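Local coordinates for histidine-containing Phosphotransfer Protein type 1, MtHPt1 (Medicago truncatula, PDB 3US6) that probably relays phosphoryl groups between cytokinin sensor histidine kinases and response regulators, carrying them on a histidine of its helical bundle, at residues 9-12 and 13-17; 107-110 and 111-115; 32-35 and 36-40. All coordinates share one frame; numbering follows the deposited sequence. Where two conformers were deposited one is given.

How the contacts relate
Each of the three contacts joins residues adjacent in sequence, so none closes a long loop and they follow one another along the chain without nesting or crossing. Contact 1 comes first, one stretch of helix 3-19 whose inner side packs on helices 25-32 and 109-142. Contact 3 is the turn between helices 25-32 and 41-64; its centre lies about 20 Å from that of contact 1. Contact 2 comes last, where helix 91-106 ends and helix 109-142 begins. It lies across the chain's centre from both others, its centre about 34 Å from that of contact 1 and 41 Å from that of contact 3.

Contact 1. Residues 9-12 and 13-17; sequences QWVD and YIKSM
The indole of W10 carries the methyl CG2 of I14 over one face and has V11 CG2 in plane at its edge. I14 CG2 stands 3.9 Å from the centroid of the W10 six-membered ring and only 12° off its normal, a CH-pi contact one helical turn along the chain. The two side chains run side by side: chi1 on the far side from the backbone N in both (W10 -177°, I14 -159°) sends the indole and the I14 CG1 branch alongside each other. The end of I14 then reaches the benzo rim, with CD1 3.8 Å from W10 CZ2. A beta-branched residue suits this place because one branch covers the ring while the other follows its border. Tryptophan suits its own because the broad ring fills the buried side while NE1 can still donate to E137. In the backbone, I14 N donates to W10 O at 2.9 Å, nearly straight.

On the solvent side, D12 and K15 meet through a water. It donates to D12 OD1 at 2.6 Å and accepts from K15 NZ at 2.9 Å, bridging charges that do not touch directly.

Helix 3-19 is thus amphipathic. W10 packs on L133 and L136 of helix 109-142, which also holds E137, while I14 meets F27 and Q31 of helix 25-32.

Contact 2. Residues 107-110 and 111-115; sequences QNID and ACRRC
I109 and R113, one turn apart at the start of helix 109-142, lie side by side and point the same way, the branched methyl of one beneath the flat guanidinium of the other. I109 CG2 sits 3.4 Å from R113 CZ, over the centre of one guanidinium face. The R113 chain is extended from CG to NE, which carries the group past the methyl to the C-terminal end of helix 41-64, where NE donates to V64 O. An arginine suits the place because its face can rest on a hydrocarbon while NE remains able to donate to a backbone carbonyl.

R114 turns its guanidinium otherwise. A bend at chi3 (-112°) folds the group back over the preceding turn, so D110 O lies above the centre of one face, and NH2 comes within 3.6 Å of D110 CB. In the guanidinium plane, NH2 donates to a water at 3.1 Å; that water also makes a weak bond to N108 OD1.

N108 is the N-cap. A chi1 of -178° turns its amide away from its own N and over the first turn, and OD1 accepts from A111 N at 2.9 Å; the donor approaches from above the carbonyl plane. The methyl of A111 is pressed tightly against the amide, A111 CB lying 3.3 Å from N108 CG. Just before it, Q107 has positive phi and is the C-prime residue of the Schellman motif that ends helix 91-106.

Chemically, N108 OD1 satisfies an amide that the first turn leaves without a helical acceptor. D110 OD1, 4.3 Å from R113 NH1 and well out of the guanidinium plane, can offer only a general electrostatic attraction, probably modest at this surface.

Contact 3. Residues 32-35 and 36-40; sequences QLQD and ENNPE
A type I beta turn from D35 to N38 reverses the chain in the loop between helices 25-32 and 41-64, and the side chains of its two end residues bond to the backbone, D35 inside the turn and N38 back to the chain that enters it. D35 has CG between its backbone N and carbonyl carbon (chi1 65°), which brings the carboxylate over the turn: OD1 accepts from N37 N at 2.8 Å, meeting it from above the carboxylate plane, and weakly from N38 N. This is an Asx turn laid on the beta turn, whose own bond runs from N38 N to D35 O at 2.9 Å. Aspartate suits the first position because its short side chain can reach the amide two residues on.

P39 follows the turn; its nitrogen has no hydrogen to give to D35 O. Q34, extended beyond CG, runs beside N38 O and P39, and its OE1 accepts from V42 N at the start of helix 41-64, tying the loop to that helix. Q34 and L33 pack on F41.

N38 crosses D35 at about a right angle, the amide and carboxylate planes 75° apart. Asparagine suits this place because its amide can accept and donate at once, holding two backbone groups of the chain entering the turn: OD1 takes D35 N and ND2, nearly straight, L33 O, both at an unusually short, doubtful 2.5 Å.

Contact 1. Residues 9-12 and 13-17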
loop_
_atom_site.group_PDB
_atom_site.type_symbol
_atom_site.label_atom_id
_atom_site.label_comp_id
_atom_site.label_asym_id
_atom_site.label_seq_id
_atom_site.Cartn_x
_atom_site.Cartn_y
_atom_site.Cartn_z
ATOM N N GLN A 9 -15.259 9.263 -12.665
ATOM C CA GLN A 9 -13.902 9.541 -12.245
ATOM C C GLN A 9 -13.317 8.457 -11.362
ATOM O O GLN A 9 -12.176 8.140 -11.488
ATOM C CB GLN A 9 -13.845 10.853 -11.486
ATOM C CG GLN A 9 -14.189 12.042 -12.304
ATOM C CD GLN A 9 -14.220 13.306 -11.468
ATOM O OE1 GLN A 9 -14.703 13.327 -10.368
ATOM N NE2 GLN A 9 -13.696 14.345 -12.010
ATOM N N TRP A 10 -14.129 7.918 -10.481
ATOM C CA TRP A 10 -13.723 6.812 -9.622
ATOM C C TRP A 10 -13.385 5.587 -10.420
ATOM O O TRP A 10 -12.333 4.984 -10.214
ATOM C CB TRP A 10 -14.857 6.476 -8.593
ATOM C CG TRP A 10 -14.541 5.371 -7.579
ATOM C CD1 TRP A 10 -13.999 5.526 -6.364
ATOM C CD2 TRP A 10 -14.698 3.941 -7.778
ATOM N NE1 TRP A 10 -13.819 4.289 -5.760
ATOM C CE2 TRP A 10 -14.198 3.314 -6.634
ATOM C CE3 TRP A 10 -15.180 3.154 -8.828
ATOM C CZ2 TRP A 10 -14.250 1.940 -6.464
ATOM C CZ3 TRP A 10 -15.182 1.806 -8.684
ATOM C CH2 TRP A 10 -14.733 1.205 -7.521
ATOM N N VAL A 11 -14.269 5.225 -11.323
ATOM C CA VAL A 11 -13.954 4.082 -12.195
ATOM C C VAL A 11 -12.617 4.246 -12.898
ATOM O O VAL A 11 -11.773 3.333 -12.892
ATOM C CB VAL A 11 -15.106 3.850 -13.220
ATOM C CG1 VAL A 11 -14.727 2.864 -14.311
ATOM C CG2 VAL A 11 -16.375 3.412 -12.487
ATOM N N ASP A 12 -12.443 5.399 -13.529
ATOM C CA ASP A 12 -11.228 5.665 -14.268
ATOM C C ASP A 12 -9.996 5.664 -13.328
ATOM O O ASP A 12 -8.916 5.152 -13.715
ATOM C CB ASP A 12 -11.304 6.987 -15.051
ATOM C CG ASP A 12 -12.337 6.944 -16.172
ATOM O OD1 ASP A 12 -12.742 5.831 -16.583
ATOM O OD2 ASP A 12 -12.733 8.058 -16.618
ATOM N N TYR A 13 -10.086 6.300 -12.164
ATOM C CA TYR A 13 -8.951 6.388 -11.248
ATOM C C TYR A 13 -8.552 5.024 -10.717
ATOM O O TYR A 13 -7.369 4.633 -10.750
ATOM C CB TYR A 13 -9.260 7.388 -10.141
ATOM C CG TYR A 13 -8.022 7.839 -9.369
ATOM C CD1 TYR A 13 -7.107 8.701 -9.964
ATOM C CD2 TYR A 13 -7.735 7.376 -8.107
ATOM C CE1 TYR A 13 -5.967 9.105 -9.295
ATOM C CE2 TYR A 13 -6.616 7.799 -7.422
ATOM C CZ TYR A 13 -5.744 8.650 -8.039
ATOM O OH TYR A 13 -4.639 9.028 -7.291
ATOM N N ILE A 14 -9.519 4.253 -10.236
ATOM C CA ILE A 14 -9.188 2.969 -9.661
ATOM C C ILE A 14 -8.715 2.048 -10.796
ATOM O O ILE A 14 -7.794 1.223 -10.560
ATOM C CB ILE A 14 -10.334 2.334 -8.857
ATOM C CG1 ILE A 14 -9.726 1.300 -7.888
ATOM C CG2 ILE A 14 -11.467 1.787 -9.710
ATOM C CD1 ILE A 14 -10.720 0.691 -6.917
ATOM N N LYS A 15 -9.264 2.141 -11.991
ATOM C CA LYS A 15 -8.764 1.321 -13.063
ATOM C C LYS A 15 -7.304 1.612 -13.359
ATOM O O LYS A 15 -6.574 0.726 -13.674
ATOM C CB LYS A 15 -9.623 1.498 -14.307
ATOM C CG LYS A 15 -9.161 0.735 -15.484
ATOM C CD LYS A 15 -10.324 0.302 -16.395
ATOM C CE LYS A 15 -11.445 1.276 -16.432
ATOM N NZ LYS A 15 -12.016 1.363 -17.828
ATOM N N SER A 16 -6.900 2.867 -13.270
ATOM C CA SER A 16 -5.480 3.186 -13.477
ATOM C C SER A 16 -4.647 2.535 -12.404
ATOM O O SER A 16 -3.576 2.036 -12.678
ATOM C CB SER A 16 -5.265 4.706 -13.494
ATOM O OG SER A 16 -5.361 5.367 -12.222
ATOM N N MET A 17 -5.166 2.504 -11.198
ATOM C CA MET A 17 -4.398 1.901 -10.086
ATOM C C MET A 17 -4.194 0.432 -10.332
ATOM O O MET A 17 -3.132 -0.102 -10.057
ATOM C CB MET A 17 -5.090 2.171 -8.746
ATOM C CG MET A 17 -5.048 3.632 -8.334
ATOM S SD MET A 17 -5.821 3.977 -6.754
ATOM C CE MET A 17 -4.609 3.252 -5.680
HETATM O O HOH W 1 -11.188 4.108 -17.768
#

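Contact 2. Residues 107-110 and 111-115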
loop_
_atom_site.group_PDB
_atom_site.type_symbol
_atom_site.label_atom_id
_atom_site.label_comp_id
_atom_site.label_asym_id
_atom_site.label_seq_id
_atom_site.Cartn_x
_atom_site.Cartn_y
_atom_site.Cartn_z
ATOM N N GLN A 107 23.162 -10.038 1.149
ATOM C CA GLN A 107 23.920 -9.208 2.084
ATOM C C GLN A 107 24.666 -8.054 1.390
ATOM O O GLN A 107 25.802 -7.736 1.697
ATOM C CB GLN A 107 24.783 -10.054 2.999
ATOM C CG GLN A 107 23.900 -11.021 3.747
ATOM C CD GLN A 107 24.686 -11.815 4.777
ATOM O OE1 GLN A 107 25.854 -11.596 4.963
ATOM N NE2 GLN A 107 24.018 -12.727 5.455
ATOM N N ASN A 108 23.950 -7.413 0.485
ATOM C CA ASN A 108 24.454 -6.371 -0.371
ATOM C C ASN A 108 23.986 -5.046 0.215
ATOM O O ASN A 108 22.852 -4.691 0.054
ATOM C CB ASN A 108 23.883 -6.594 -1.779
ATOM C CG ASN A 108 24.363 -5.598 -2.800
ATOM O OD1 ASN A 108 24.690 -4.486 -2.501
ATOM N ND2 ASN A 108 24.347 -6.017 -4.038
ATOM N N ILE A 109 24.864 -4.358 0.921
ATOM C CA ILE A 109 24.446 -3.119 1.608
ATOM C C ILE A 109 23.856 -2.109 0.667
ATOM O O ILE A 109 22.765 -1.580 0.887
ATOM C CB ILE A 109 25.655 -2.517 2.394
ATOM C CG1 ILE A 109 25.946 -3.426 3.593
ATOM C CG2 ILE A 109 25.428 -1.076 2.724
ATOM C CD1 ILE A 109 26.840 -2.886 4.626
ATOM N N ASP A 110 24.578 -1.784 -0.417
ATOM C CA ASP A 110 24.089 -0.765 -1.294
ATOM C C ASP A 110 22.776 -1.158 -1.935
ATOM O O ASP A 110 21.908 -0.308 -2.083
ATOM C CB ASP A 110 25.113 -0.463 -2.402
ATOM C CG ASP A 110 26.325 0.322 -1.910
ATOM O OD1 ASP A 110 26.314 0.837 -0.777
ATOM O OD2 ASP A 110 27.325 0.384 -2.666
ATOM N N ALA A 111 22.628 -2.405 -2.356
ATOM C CA ALA A 111 21.371 -2.780 -2.958
ATOM C C ALA A 111 20.221 -2.746 -1.936
ATOM O O ALA A 111 19.099 -2.391 -2.248
ATOM C CB ALA A 111 21.452 -4.205 -3.519
ATOM N N CYS A 112 20.491 -3.126 -0.699
ATOM C CA CYS A 112 19.481 -2.933 0.344
ATOM C C CYS A 112 19.071 -1.483 0.511
ATOM O O CYS A 112 17.877 -1.202 0.658
ATOM C CB CYS A 112 19.940 -3.460 1.685
ATOM S SG CYS A 112 19.919 -5.277 1.761
ATOM N N ARG A 113 20.048 -0.564 0.470
ATOM C CA ARG A 113 19.716 0.834 0.632
ATOM C C ARG A 113 18.838 1.348 -0.529
ATOM O O ARG A 113 17.839 2.031 -0.333
ATOM C CB ARG A 113 20.981 1.656 0.773
ATOM C CG ARG A 113 21.597 1.405 2.125
ATOM C CD ARG A 113 22.941 2.103 2.242
ATOM N NE ARG A 113 23.564 1.809 3.519
ATOM C CZ ARG A 113 24.825 2.070 3.820
ATOM N NH1 ARG A 113 25.615 2.713 2.977
ATOM N NH2 ARG A 113 25.322 1.724 4.976
ATOM N N ARG A 114 19.214 0.986 -1.732
ATOM C CA ARG A 114 18.459 1.413 -2.888
ATOM C C ARG A 114 17.072 0.791 -2.923
ATOM O O ARG A 114 16.101 1.415 -3.262
ATOM C CB ARG A 114 19.215 1.042 -4.133
ATOM C CG ARG A 114 20.337 1.979 -4.375
ATOM C CD ARG A 114 20.888 1.770 -5.755
ATOM N NE ARG A 114 22.208 1.223 -5.679
ATOM C CZ ARG A 114 22.511 -0.043 -5.813
ATOM N NH1 ARG A 114 21.582 -0.917 -6.090
ATOM N NH2 ARG A 114 23.759 -0.405 -5.709
ATOM N N CYS A 115 17.012 -0.459 -2.539
ATOM C CA CYS A 115 15.734 -1.110 -2.533
ATOM C C CYS A 115 14.846 -0.552 -1.437
ATOM O O CYS A 115 13.631 -0.421 -1.647
ATOM C CB CYS A 115 15.943 -2.557 -2.302
ATOM S SG CYS A 115 14.440 -3.521 -2.577
HETATM O O HOH W 2 25.711 -2.718 -5.295
#

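Contact 3. Residues 32-35 and 36-40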
loop_
_atom_site.group_PDB
_atom_site.type_symbol
_atom_site.label_atom_id
_atom_site.label_comp_id
_atom_site.label_asym_id
_atom_site.label_seq_id
_atom_site.Cartn_x
_atom_site.Cartn_y
_atom_site.Cartn_z
ATOM N N GLN A 32 -15.054 -6.825 -0.753
ATOM C CA GLN A 32 -16.054 -7.853 -0.609
ATOM C C GLN A 32 -16.586 -7.906 0.814
ATOM O O GLN A 32 -17.730 -8.242 1.012
ATOM C CB GLN A 32 -15.530 -9.212 -1.039
ATOM C CG GLN A 32 -15.426 -9.405 -2.525
ATOM C CD GLN A 32 -14.694 -10.685 -2.893
ATOM O OE1 GLN A 32 -13.658 -10.649 -3.525
ATOM N NE2 GLN A 32 -15.220 -11.803 -2.466
ATOM N N LEU A 33 -15.738 -7.599 1.788
ATOM C CA LEU A 33 -16.127 -7.653 3.222
ATOM C C LEU A 33 -16.753 -6.341 3.737
ATOM O O LEU A 33 -17.127 -6.201 4.914
ATOM C CB LEU A 33 -14.889 -7.991 4.066
ATOM C CG LEU A 33 -14.324 -9.418 3.933
ATOM C CD1 LEU A 33 -13.001 -9.528 4.653
ATOM C CD2 LEU A 33 -15.259 -10.359 4.499
ATOM N N GLN A 34 -16.919 -5.399 2.820
ATOM C CA GLN A 34 -17.550 -4.105 3.138
ATOM C C GLN A 34 -18.893 -3.983 2.467
ATOM O O GLN A 34 -19.056 -4.299 1.291
ATOM C CB GLN A 34 -16.676 -2.997 2.633
ATOM C CG GLN A 34 -17.267 -1.599 2.803
ATOM C CD GLN A 34 -16.258 -0.537 2.406
ATOM O OE1 GLN A 34 -15.403 -0.170 3.189
ATOM N NE2 GLN A 34 -16.321 -0.082 1.171
ATOM N N ASP A 35 -19.874 -3.518 3.208
ATOM C CA ASP A 35 -21.197 -3.241 2.652
ATOM C C ASP A 35 -21.903 -2.232 3.503
ATOM O O ASP A 35 -21.277 -1.589 4.328
ATOM C CB ASP A 35 -22.060 -4.486 2.489
ATOM C CG ASP A 35 -22.412 -5.139 3.817
ATOM O OD1 ASP A 35 -22.284 -4.472 4.871
ATOM O OD2 ASP A 35 -22.810 -6.325 3.786
ATOM N N GLU A 36 -23.183 -2.022 3.234
ATOM C CA GLU A 36 -23.854 -0.916 3.895
ATOM C C GLU A 36 -23.879 -1.059 5.412
ATOM O O GLU A 36 -24.057 -0.089 6.149
ATOM C CB GLU A 36 -25.278 -0.748 3.379
ATOM C CG GLU A 36 -26.110 -2.006 3.484
ATOM C CD GLU A 36 -27.544 -1.802 2.985
ATOM O OE1 GLU A 36 -27.754 -0.928 2.109
ATOM O OE2 GLU A 36 -28.444 -2.516 3.475
ATOM N N ASN A 37 -23.744 -2.272 5.894
ATOM C CA ASN A 37 -23.691 -2.513 7.326
ATOM C C ASN A 37 -22.314 -2.279 7.940
ATOM O O ASN A 37 -22.192 -2.096 9.151
ATOM C CB ASN A 37 -24.113 -3.951 7.581
ATOM C CG ASN A 37 -25.500 -4.247 7.045
ATOM O OD1 ASN A 37 -25.701 -5.131 6.198
ATOM N ND2 ASN A 37 -26.457 -3.473 7.502
ATOM N N ASN A 38 -21.282 -2.250 7.111
ATOM C CA ASN A 38 -19.947 -1.887 7.572
ATOM C C ASN A 38 -19.278 -1.106 6.462
ATOM O O ASN A 38 -18.448 -1.644 5.731
ATOM C CB ASN A 38 -19.134 -3.135 7.912
ATOM C CG ASN A 38 -18.770 -3.946 6.684
ATOM O OD1 ASN A 38 -19.451 -3.884 5.660
ATOM N ND2 ASN A 38 -17.690 -4.714 6.780
ATOM N N PRO A 39 -19.658 0.160 6.313
ATOM C CA PRO A 39 -19.334 0.854 5.087
ATOM C C PRO A 39 -17.968 1.484 5.101
ATOM O O PRO A 39 -17.503 1.989 4.056
ATOM C CB PRO A 39 -20.410 1.959 5.094
ATOM C CG PRO A 39 -20.754 2.061 6.524
ATOM C CD PRO A 39 -20.787 0.784 7.039
ATOM N N GLU A 40 -17.334 1.510 6.276
ATOM C CA GLU A 40 -15.994 2.089 6.429
ATOM C C GLU A 40 -14.889 1.066 6.673
ATOM O O GLU A 40 -13.746 1.460 6.989
ATOM C CB GLU A 40 -16.014 3.056 7.620
ATOM C CG GLU A 40 -17.135 4.131 7.504
ATOM C CD GLU A 40 -17.109 4.943 6.201
ATOM O OE1 GLU A 40 -16.039 5.051 5.580
ATOM O OE2 GLU A 40 -18.155 5.496 5.793
#